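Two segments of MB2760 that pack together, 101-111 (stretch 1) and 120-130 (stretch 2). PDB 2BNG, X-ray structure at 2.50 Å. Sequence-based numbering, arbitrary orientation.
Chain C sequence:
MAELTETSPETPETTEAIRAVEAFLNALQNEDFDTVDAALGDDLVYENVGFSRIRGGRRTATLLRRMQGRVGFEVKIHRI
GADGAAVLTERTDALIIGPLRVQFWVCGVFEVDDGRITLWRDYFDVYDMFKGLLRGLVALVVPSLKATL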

ATOM      1  N   ARG C 101     -14.716 -17.438  39.511  1.00 37.35           N
ATOM      2  CA  ARG C 101     -13.763 -17.821  38.481  1.00 36.08           C
ATOM      3  C   ARG C 101     -12.496 -18.364  39.113  1.00 35.45           C
ATOM      4  O   ARG C 101     -11.873 -17.690  39.940  1.00 36.30           O
ATOM      5  CB  ARG C 101     -13.440 -16.627  37.591  1.00 36.83           C
ATOM      6  CG  ARG C 101     -12.276 -16.843  36.644  1.00 36.45           C
ATOM      7  CD  ARG C 101     -11.926 -15.531  35.984  1.00 39.93           C
ATOM      8  NE  ARG C 101     -10.975 -15.763  34.916  1.00 41.00           N
ATOM      9  CZ  ARG C 101     -11.322 -15.957  33.653  1.00 41.67           C
ATOM     10  NH1 ARG C 101     -12.601 -15.904  33.315  1.00 41.95           N
ATOM     11  NH2 ARG C 101     -10.390 -16.214  32.731  1.00 40.24           N
ATOM     12  N   VAL C 102     -12.139 -19.592  38.747  1.00 33.71           N
ATOM     13  CA  VAL C 102     -10.971 -20.260  39.304  1.00 33.03           C
ATOM     14  C   VAL C 102      -9.966 -20.553  38.194  1.00 32.11           C
ATOM     15  O   VAL C 102     -10.219 -21.345  37.286  1.00 31.06           O
ATOM     16  CB  VAL C 102     -11.346 -21.588  40.032  1.00 33.55           C
ATOM     17  CG1 VAL C 102     -10.099 -22.265  40.614  1.00 31.12           C
ATOM     18  CG2 VAL C 102     -12.400 -21.344  41.124  1.00 34.08           C
ATOM     19  N   GLN C 103      -8.815 -19.916  38.295  1.00 32.12           N
ATOM     20  CA  GLN C 103      -7.831 -19.941  37.238  1.00 31.88           C
ATOM     21  C   GLN C 103      -6.541 -20.600  37.721  1.00 31.35           C
ATOM     22  O   GLN C 103      -6.090 -20.354  38.848  1.00 32.80           O
ATOM     23  CB  GLN C 103      -7.571 -18.501  36.796  1.00 32.57           C
ATOM     24  CG  GLN C 103      -6.852 -18.343  35.486  1.00 33.73           C
ATOM     25  CD  GLN C 103      -7.010 -16.928  34.945  1.00 36.08           C
ATOM     26  OE1 GLN C 103      -8.092 -16.501  34.670  1.00 34.99           O
ATOM     27  NE2 GLN C 103      -5.941 -16.209  34.819  1.00 34.27           N
ATOM     28  N   PHE C 104      -5.938 -21.412  36.865  1.00 29.64           N
ATOM     29  CA  PHE C 104      -4.810 -22.252  37.259  1.00 29.03           C
ATOM     30  C   PHE C 104      -4.037 -22.669  36.003  1.00 28.37           C
ATOM     31  O   PHE C 104      -4.618 -22.689  34.896  1.00 28.54           O
ATOM     32  CB  PHE C 104      -5.308 -23.509  38.024  1.00 28.52           C
ATOM     33  CG  PHE C 104      -6.418 -24.268  37.309  1.00 27.82           C
ATOM     34  CD1 PHE C 104      -6.124 -25.350  36.502  1.00 27.91           C
ATOM     35  CD2 PHE C 104      -7.759 -23.897  37.457  1.00 27.97           C
ATOM     36  CE1 PHE C 104      -7.151 -26.063  35.847  1.00 28.70           C
ATOM     37  CE2 PHE C 104      -8.775 -24.583  36.790  1.00 27.18           C
ATOM     38  CZ  PHE C 104      -8.471 -25.665  35.981  1.00 27.41           C
ATOM     39  N   TRP C 105      -2.760 -23.022  36.155  1.00 27.25           N
ATOM     40  CA  TRP C 105      -2.029 -23.535  35.023  1.00 26.70           C
ATOM     41  C   TRP C 105      -2.374 -25.010  34.769  1.00 26.43           C
ATOM     42  O   TRP C 105      -2.709 -25.754  35.706  1.00 25.87           O
ATOM     43  CB  TRP C 105      -0.532 -23.313  35.196  1.00 26.78           C
ATOM     44  CG  TRP C 105       0.156 -24.053  36.383  1.00 28.05           C
ATOM     45  CD1 TRP C 105       0.609 -23.481  37.551  1.00 28.27           C
ATOM     46  CD2 TRP C 105       0.516 -25.454  36.467  1.00 27.27           C
ATOM     47  NE1 TRP C 105       1.209 -24.429  38.354  1.00 28.34           N
ATOM     48  CE2 TRP C 105       1.176 -25.642  37.713  1.00 27.82           C
ATOM     49  CE3 TRP C 105       0.378 -26.553  35.602  1.00 27.30           C
ATOM     50  CZ2 TRP C 105       1.661 -26.890  38.130  1.00 26.63           C
ATOM     51  CZ3 TRP C 105       0.884 -27.807  36.020  1.00 26.35           C
ATOM     52  CH2 TRP C 105       1.499 -27.952  37.280  1.00 26.91           C
ATOM     53  N   VAL C 106      -2.323 -25.406  33.495  1.00 26.07           N
ATOM     54  CA  VAL C 106      -2.431 -26.810  33.093  1.00 25.44           C
ATOM     55  C   VAL C 106      -1.407 -27.098  31.997  1.00 25.77           C
ATOM     56  O   VAL C 106      -1.221 -26.290  31.065  1.00 25.41           O
ATOM     57  CB  VAL C 106      -3.805 -27.155  32.509  1.00 24.92           C
ATOM     58  CG1 VAL C 106      -3.864 -28.649  32.153  1.00 24.89           C
ATOM     59  CG2 VAL C 106      -4.911 -26.793  33.477  1.00 24.62           C
ATOM     60  N   CYS C 107      -0.752 -28.249  32.127  1.00 25.75           N
ATOM     61  CA  CYS C 107      -0.004 -28.840  31.036  1.00 26.46           C
ATOM     62  C   CYS C 107      -0.805 -30.066  30.550  1.00 26.76           C
ATOM     63  O   CYS C 107      -1.102 -30.967  31.320  1.00 27.16           O
ATOM     64  CB  CYS C 107       1.424 -29.198  31.485  1.00 26.64           C
ATOM     65  SG  CYS C 107       2.453 -27.676  31.833  1.00 28.38           S
ATOM     66  N   GLY C 108      -1.190 -30.069  29.282  1.00 26.52           N
ATOM     67  CA  GLY C 108      -1.922 -31.178  28.728  1.00 27.50           C
ATOM     68  C   GLY C 108      -1.096 -31.909  27.709  1.00 28.45           C
ATOM     69  O   GLY C 108      -0.373 -31.284  26.910  1.00 29.29           O
ATOM     70  N   VAL C 109      -1.178 -33.233  27.747  1.00 28.84           N
ATOM     71  CA  VAL C 109      -0.605 -34.052  26.689  1.00 29.70           C
ATOM     72  C   VAL C 109      -1.726 -34.832  25.988  1.00 30.10           C
ATOM     73  O   VAL C 109      -2.630 -35.396  26.619  1.00 29.26           O
ATOM     74  CB  VAL C 109       0.569 -34.978  27.140  1.00 30.41           C
ATOM     75  CG1 VAL C 109       1.437 -34.348  28.233  1.00 29.55           C
ATOM     76  CG2 VAL C 109       0.067 -36.286  27.604  1.00 32.77           C
ATOM     77  N   PHE C 110      -1.666 -34.818  24.660  1.00 31.06           N
ATOM     78  CA  PHE C 110      -2.670 -35.467  23.832  1.00 31.84           C
ATOM     79  C   PHE C 110      -1.994 -36.440  22.912  1.00 33.96           C
ATOM     80  O   PHE C 110      -0.795 -36.308  22.629  1.00 34.24           O
ATOM     81  CB  PHE C 110      -3.438 -34.426  23.004  1.00 30.07           C
ATOM     82  CG  PHE C 110      -4.042 -33.332  23.831  1.00 28.32           C
ATOM     83  CD1 PHE C 110      -3.250 -32.327  24.384  1.00 25.48           C
ATOM     84  CD2 PHE C 110      -5.414 -33.303  24.067  1.00 27.00           C
ATOM     85  CE1 PHE C 110      -3.819 -31.301  25.157  1.00 24.95           C
ATOM     86  CE2 PHE C 110      -5.987 -32.284  24.830  1.00 26.00           C
ATOM     87  CZ  PHE C 110      -5.189 -31.270  25.371  1.00 24.26           C
ATOM     88  N   GLU C 111      -2.770 -37.417  22.462  1.00 36.22           N
ATOM     89  CA  GLU C 111      -2.412 -38.216  21.310  1.00 39.52           C
ATOM     90  C   GLU C 111      -3.534 -38.142  20.296  1.00 40.23           C
ATOM     91  O   GLU C 111      -4.717 -38.290  20.626  1.00 40.20           O
ATOM     92  CB  GLU C 111      -2.124 -39.670  21.705  1.00 41.03           C
ATOM     93  CG  GLU C 111      -0.649 -39.975  21.710  1.00 45.56           C
ATOM     94  CD  GLU C 111      -0.307 -41.134  22.605  1.00 52.01           C
ATOM     95  OE1 GLU C 111      -1.081 -42.111  22.630  1.00 55.28           O
ATOM     96  OE2 GLU C 111       0.740 -41.078  23.290  1.00 53.52           O
ATOM     97  N   TRP C 120      -6.150 -37.747  26.268  1.00 29.51           N
ATOM     98  CA  TRP C 120      -6.230 -36.373  26.778  1.00 27.62           C
ATOM     99  C   TRP C 120      -5.872 -36.436  28.259  1.00 27.31           C
ATOM    100  O   TRP C 120      -6.636 -36.960  29.099  1.00 27.34           O
ATOM    101  CB  TRP C 120      -7.619 -35.798  26.552  1.00 27.56           C
ATOM    102  CG  TRP C 120      -7.898 -34.482  27.207  1.00 26.39           C
ATOM    103  CD1 TRP C 120      -6.988 -33.579  27.658  1.00 25.91           C
ATOM    104  CD2 TRP C 120      -9.193 -33.912  27.451  1.00 25.66           C
ATOM    105  NE1 TRP C 120      -7.634 -32.469  28.180  1.00 26.08           N
ATOM    106  CE2 TRP C 120      -8.990 -32.657  28.072  1.00 25.73           C
ATOM    107  CE3 TRP C 120     -10.509 -34.342  27.208  1.00 27.25           C
ATOM    108  CZ2 TRP C 120     -10.054 -31.817  28.441  1.00 25.76           C
ATOM    109  CZ3 TRP C 120     -11.573 -33.506  27.593  1.00 26.92           C
ATOM    110  CH2 TRP C 120     -11.333 -32.265  28.194  1.00 25.83           C
ATOM    111  N   ARG C 121      -4.684 -35.928  28.561  1.00 26.34           N
ATOM    112  CA  ARG C 121      -4.109 -36.036  29.893  1.00 26.43           C
ATOM    113  C   ARG C 121      -3.727 -34.652  30.424  1.00 25.63           C
ATOM    114  O   ARG C 121      -2.758 -34.030  29.968  1.00 25.13           O
ATOM    115  CB  ARG C 121      -2.876 -36.938  29.858  1.00 26.81           C
ATOM    116  CG  ARG C 121      -2.377 -37.245  31.242  1.00 27.72           C
ATOM    117  CD  ARG C 121      -1.100 -38.071  31.240  1.00 28.23           C
ATOM    118  NE  ARG C 121      -1.329 -39.470  30.876  1.00 30.21           N
ATOM    119  CZ  ARG C 121      -0.488 -40.169  30.114  1.00 33.49           C
ATOM    120  NH1 ARG C 121       0.607 -39.592  29.618  1.00 34.01           N
ATOM    121  NH2 ARG C 121      -0.748 -41.418  29.802  1.00 33.30           N
ATOM    122  N   ASP C 122      -4.500 -34.159  31.375  1.00 25.42           N
ATOM    123  CA  ASP C 122      -4.230 -32.817  31.898  1.00 25.11           C
ATOM    124  C   ASP C 122      -3.533 -32.915  33.249  1.00 25.52           C
ATOM    125  O   ASP C 122      -3.970 -33.670  34.131  1.00 25.79           O
ATOM    126  CB  ASP C 122      -5.522 -31.994  31.985  1.00 24.55           C
ATOM    127  CG  ASP C 122      -5.868 -31.267  30.668  1.00 26.35           C
ATOM    128  OD1 ASP C 122      -5.033 -31.180  29.733  1.00 27.52           O
ATOM    129  OD2 ASP C 122      -6.997 -30.750  30.555  1.00 28.42           O
ATOM    130  N   TYR C 123      -2.453 -32.152  33.380  1.00 25.61           N
ATOM    131  CA  TYR C 123      -1.655 -32.044  34.589  1.00 26.70           C
ATOM    132  C   TYR C 123      -1.870 -30.673  35.235  1.00 27.57           C
ATOM    133  O   TYR C 123      -1.856 -29.652  34.554  1.00 27.84           O
ATOM    134  CB  TYR C 123      -0.170 -32.121  34.235  1.00 26.65           C
ATOM    135  CG  TYR C 123       0.356 -33.458  33.779  1.00 26.15           C
ATOM    136  CD1 TYR C 123       0.381 -33.793  32.421  1.00 24.34           C
ATOM    137  CD2 TYR C 123       0.872 -34.391  34.709  1.00 25.43           C
ATOM    138  CE1 TYR C 123       0.905 -35.026  31.998  1.00 25.14           C
ATOM    139  CE2 TYR C 123       1.397 -35.615  34.294  1.00 25.06           C
ATOM    140  CZ  TYR C 123       1.409 -35.915  32.943  1.00 27.11           C
ATOM    141  OH  TYR C 123       1.902 -37.114  32.531  1.00 29.56           O
ATOM    142  N   PHE C 124      -2.003 -30.648  36.557  1.00 28.65           N
ATOM    143  CA  PHE C 124      -2.086 -29.395  37.309  1.00 29.27           C
ATOM    144  C   PHE C 124      -1.668 -29.668  38.758  1.00 30.05           C
ATOM    145  O   PHE C 124      -1.486 -30.826  39.143  1.00 29.72           O
ATOM    146  CB  PHE C 124      -3.513 -28.817  37.279  1.00 29.73           C
ATOM    147  CG  PHE C 124      -4.563 -29.820  37.578  1.00 30.78           C
ATOM    148  CD1 PHE C 124      -5.219 -30.474  36.556  1.00 33.16           C
ATOM    149  CD2 PHE C 124      -4.886 -30.125  38.886  1.00 34.28           C
ATOM    150  CE1 PHE C 124      -6.200 -31.410  36.828  1.00 36.00           C
ATOM    151  CE2 PHE C 124      -5.855 -31.061  39.180  1.00 36.44           C
ATOM    152  CZ  PHE C 124      -6.513 -31.711  38.158  1.00 35.57           C
ATOM    153  N   ASP C 125      -1.557 -28.599  39.553  1.00 30.37           N
ATOM    154  CA  ASP C 125      -1.066 -28.649  40.943  1.00 31.11           C
ATOM    155  C   ASP C 125      -2.200 -28.226  41.897  1.00 31.77           C
ATOM    156  O   ASP C 125      -2.851 -27.207  41.676  1.00 31.39           O
ATOM    157  CB  ASP C 125       0.159 -27.728  41.016  1.00 31.25           C
ATOM    158  CG  ASP C 125       0.576 -27.340  42.424  1.00 33.16           C
ATOM    159  OD1 ASP C 125       0.464 -28.138  43.374  1.00 33.35           O
ATOM    160  OD2 ASP C 125       1.096 -26.206  42.575  1.00 34.72           O
ATOM    161  N   VAL C 126      -2.448 -29.012  42.947  1.00 32.61           N
ATOM    162  CA  VAL C 126      -3.536 -28.673  43.874  1.00 33.67           C
ATOM    163  C   VAL C 126      -3.231 -27.366  44.578  1.00 34.21           C
ATOM    164  O   VAL C 126      -4.138 -26.607  44.892  1.00 34.72           O
ATOM    165  CB  VAL C 126      -3.873 -29.788  44.934  1.00 34.76           C
ATOM    166  CG1 VAL C 126      -4.171 -31.119  44.254  1.00 33.84           C
ATOM    167  CG2 VAL C 126      -2.741 -29.955  45.917  1.00 36.41           C
ATOM    168  N   TYR C 127      -1.956 -27.100  44.818  1.00 34.55           N
ATOM    169  CA  TYR C 127      -1.589 -25.855  45.470  1.00 36.14           C
ATOM    170  C   TYR C 127      -1.959 -24.602  44.631  1.00 35.02           C
ATOM    171  O   TYR C 127      -2.633 -23.676  45.112  1.00 34.80           O
ATOM    172  CB  TYR C 127      -0.115 -25.902  45.820  1.00 37.98           C
ATOM    173  CG  TYR C 127       0.474 -24.627  46.347  1.00 40.44           C
ATOM    174  CD1 TYR C 127       0.047 -24.069  47.553  1.00 42.37           C
ATOM    175  CD2 TYR C 127       1.493 -23.992  45.647  1.00 42.36           C
ATOM    176  CE1 TYR C 127       0.615 -22.893  48.041  1.00 44.29           C
ATOM    177  CE2 TYR C 127       2.082 -22.825  46.126  1.00 44.40           C
ATOM    178  CZ  TYR C 127       1.629 -22.279  47.320  1.00 45.18           C
ATOM    179  OH  TYR C 127       2.204 -21.123  47.786  1.00 47.55           O
ATOM    180  N   ASP C 128      -1.526 -24.610  43.371  1.00 33.40           N
ATOM    181  CA  ASP C 128      -1.866 -23.585  42.411  1.00 32.90           C
ATOM    182  C   ASP C 128      -3.373 -23.451  42.282  1.00 33.02           C
ATOM    183  O   ASP C 128      -3.875 -22.345  42.190  1.00 33.54           O
ATOM    184  CB  ASP C 128      -1.242 -23.922  41.054  1.00 31.91           C
ATOM    185  CG  ASP C 128      -1.558 -22.893  40.003  1.00 30.83           C
ATOM    186  OD1 ASP C 128      -1.097 -21.756  40.136  1.00 33.46           O
ATOM    187  OD2 ASP C 128      -2.258 -23.206  39.034  1.00 28.34           O
HETATM  188  N   MSE C 129      -4.084 -24.576  42.290  1.00 33.01           N
HETATM  189  CA  MSE C 129      -5.534 -24.581  42.194  1.00 33.67           C
HETATM  190  C   MSE C 129      -6.169 -23.970  43.439  1.00 34.78           C
HETATM  191  O   MSE C 129      -7.143 -23.213  43.362  1.00 34.94           O
HETATM  192  CB  MSE C 129      -6.055 -26.005  42.003  1.00 33.45           C
HETATM  193  CG  MSE C 129      -7.577 -26.079  41.984  1.00 35.08           C
HETATM  194 SE   MSE C 129      -8.118 -26.076  40.231  0.43 38.06          SE
HETATM  195  CE  MSE C 129      -6.999 -27.765  39.760  1.00 31.53           C
ATOM    196  N   PHE C 130      -5.624 -24.329  44.590  1.00 36.07           N
ATOM    197  CA  PHE C 130      -6.105 -23.809  45.855  1.00 37.58           C
ATOM    198  C   PHE C 130      -5.911 -22.287  45.892  1.00 38.22           C
ATOM    199  O   PHE C 130      -6.811 -21.538  46.303  1.00 38.53           O
ATOM    200  CB  PHE C 130      -5.413 -24.507  47.034  1.00 38.63           C
ATOM    201  CG  PHE C 130      -5.869 -24.010  48.373  1.00 41.38           C
ATOM    202  CD1 PHE C 130      -7.175 -24.246  48.818  1.00 43.57           C
ATOM    203  CD2 PHE C 130      -5.011 -23.275  49.181  1.00 43.48           C
ATOM    204  CE1 PHE C 130      -7.613 -23.751  50.074  1.00 46.53           C
ATOM    205  CE2 PHE C 130      -5.428 -22.787  50.424  1.00 45.92           C
ATOM    206  CZ  PHE C 130      -6.729 -23.020  50.875  1.00 46.29           C
TER
HETATM  207  O   HOH W   1       2.393 -24.303  41.174  1.00 20.87           O
HETATM  208  O   HOH W   2      -2.372 -25.793  38.372  1.00 22.42           O

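Stretch 1 is a single strand, and stretch 2 meets it in two ways: first as a neighbouring antiparallel strand, then, beyond a short turn, as the first turn of a helix. Together they bury 806 Å² of surface.

The strand pairing rests on two hydrogen-bonded pairs. Cys107 N donates to Tyr123 O (3.0 Å) and Tyr123 N to Cys107 O (2.7 Å); Val109 N donates to Arg121 O (2.8 Å) and Arg121 N to Val109 O (2.9 Å). The side chains of these four residues share one face of the sheet. There Val109, its chi1 of -34° lying between wells, brings CG2 to 3.8 Å from Arg121 CB and CG1 to 3.9 Å from Tyr123 CE1. Arg121 is t at chi1 and chi2, and its m chi3 turns the chain so that the guanidinium still lies beside Val109 CG2, with NE and NH1 hydrogen-bonded elsewhere in the structure. Tyr123, with chi1 m, turns its ring edge to Val109 CG1 and Cys107 O, while its CB packs against Cys107 CB; its hydroxyl is satisfied elsewhere.

On the other face lie Phe110, Trp120 and Asp122, along with Gly108, which has no side chain. The lack of one matters: Asp122 OD1 sits 3.3 Å from Gly108 CA, and an ideal CB on Gly108 would fall 2.5 Å from that oxygen, a clash. Glycine thus leaves room for the carboxylate, whose chi1 of -86° brings its end nearer the partner strand. Asp122 OD2 also accepts a weak hydrogen bond from Trp120 NE1 (3.0 Å). Trp120, with chi1 t, and Phe110, with chi1 m, lie nearly parallel, the phenyl ring and the five-membered ring at 11° with centroids 4.8 Å apart. They barely overlap, yet Phe110 CE2 approaches Trp120 CD1 to 3.3 Å.

Beyond the paired strands, Asp125 caps the helix. The t rotamer of Asp125 lets its OD1 accept weakly from Tyr127 N (3.0 Å) and its OD2 from Asp128 N (3.2 Å), amides that the first turn would otherwise leave without intrahelical acceptors. Asp128, also t, reaches back to stretch 1, where its OD2 accepts from Trp105 N at 2.9 Å, joining helix to strand. Water 2 bridges the junction, donating to both Asp128 OD2 and Trp105 O and accepting from Asp125 N.

Trp105 adopts chi1 p, which brings the end of its indole nearer stretch 2, although its CB points sideways. One ring face covers Asp125 N, Trp105 CZ2 lies 3.4 Å from Asp125 CB, and NE1 donates to water 1, which donates in turn to Asp125 OD2. A large, buried indole can therefore pack against the turn while its polar nitrogen stays satisfied. Phe104, also p, points its CB toward the helix and presents a ring face to Met129: Met129 SE stands 3.8 Å from the Phe104 ring centroid, and CE makes a CH-pi contact. Selenomethionine here stands in for methionine, whose flexible, polarizable chain end suits an aromatic face; chi2, off at 97°, brings it there.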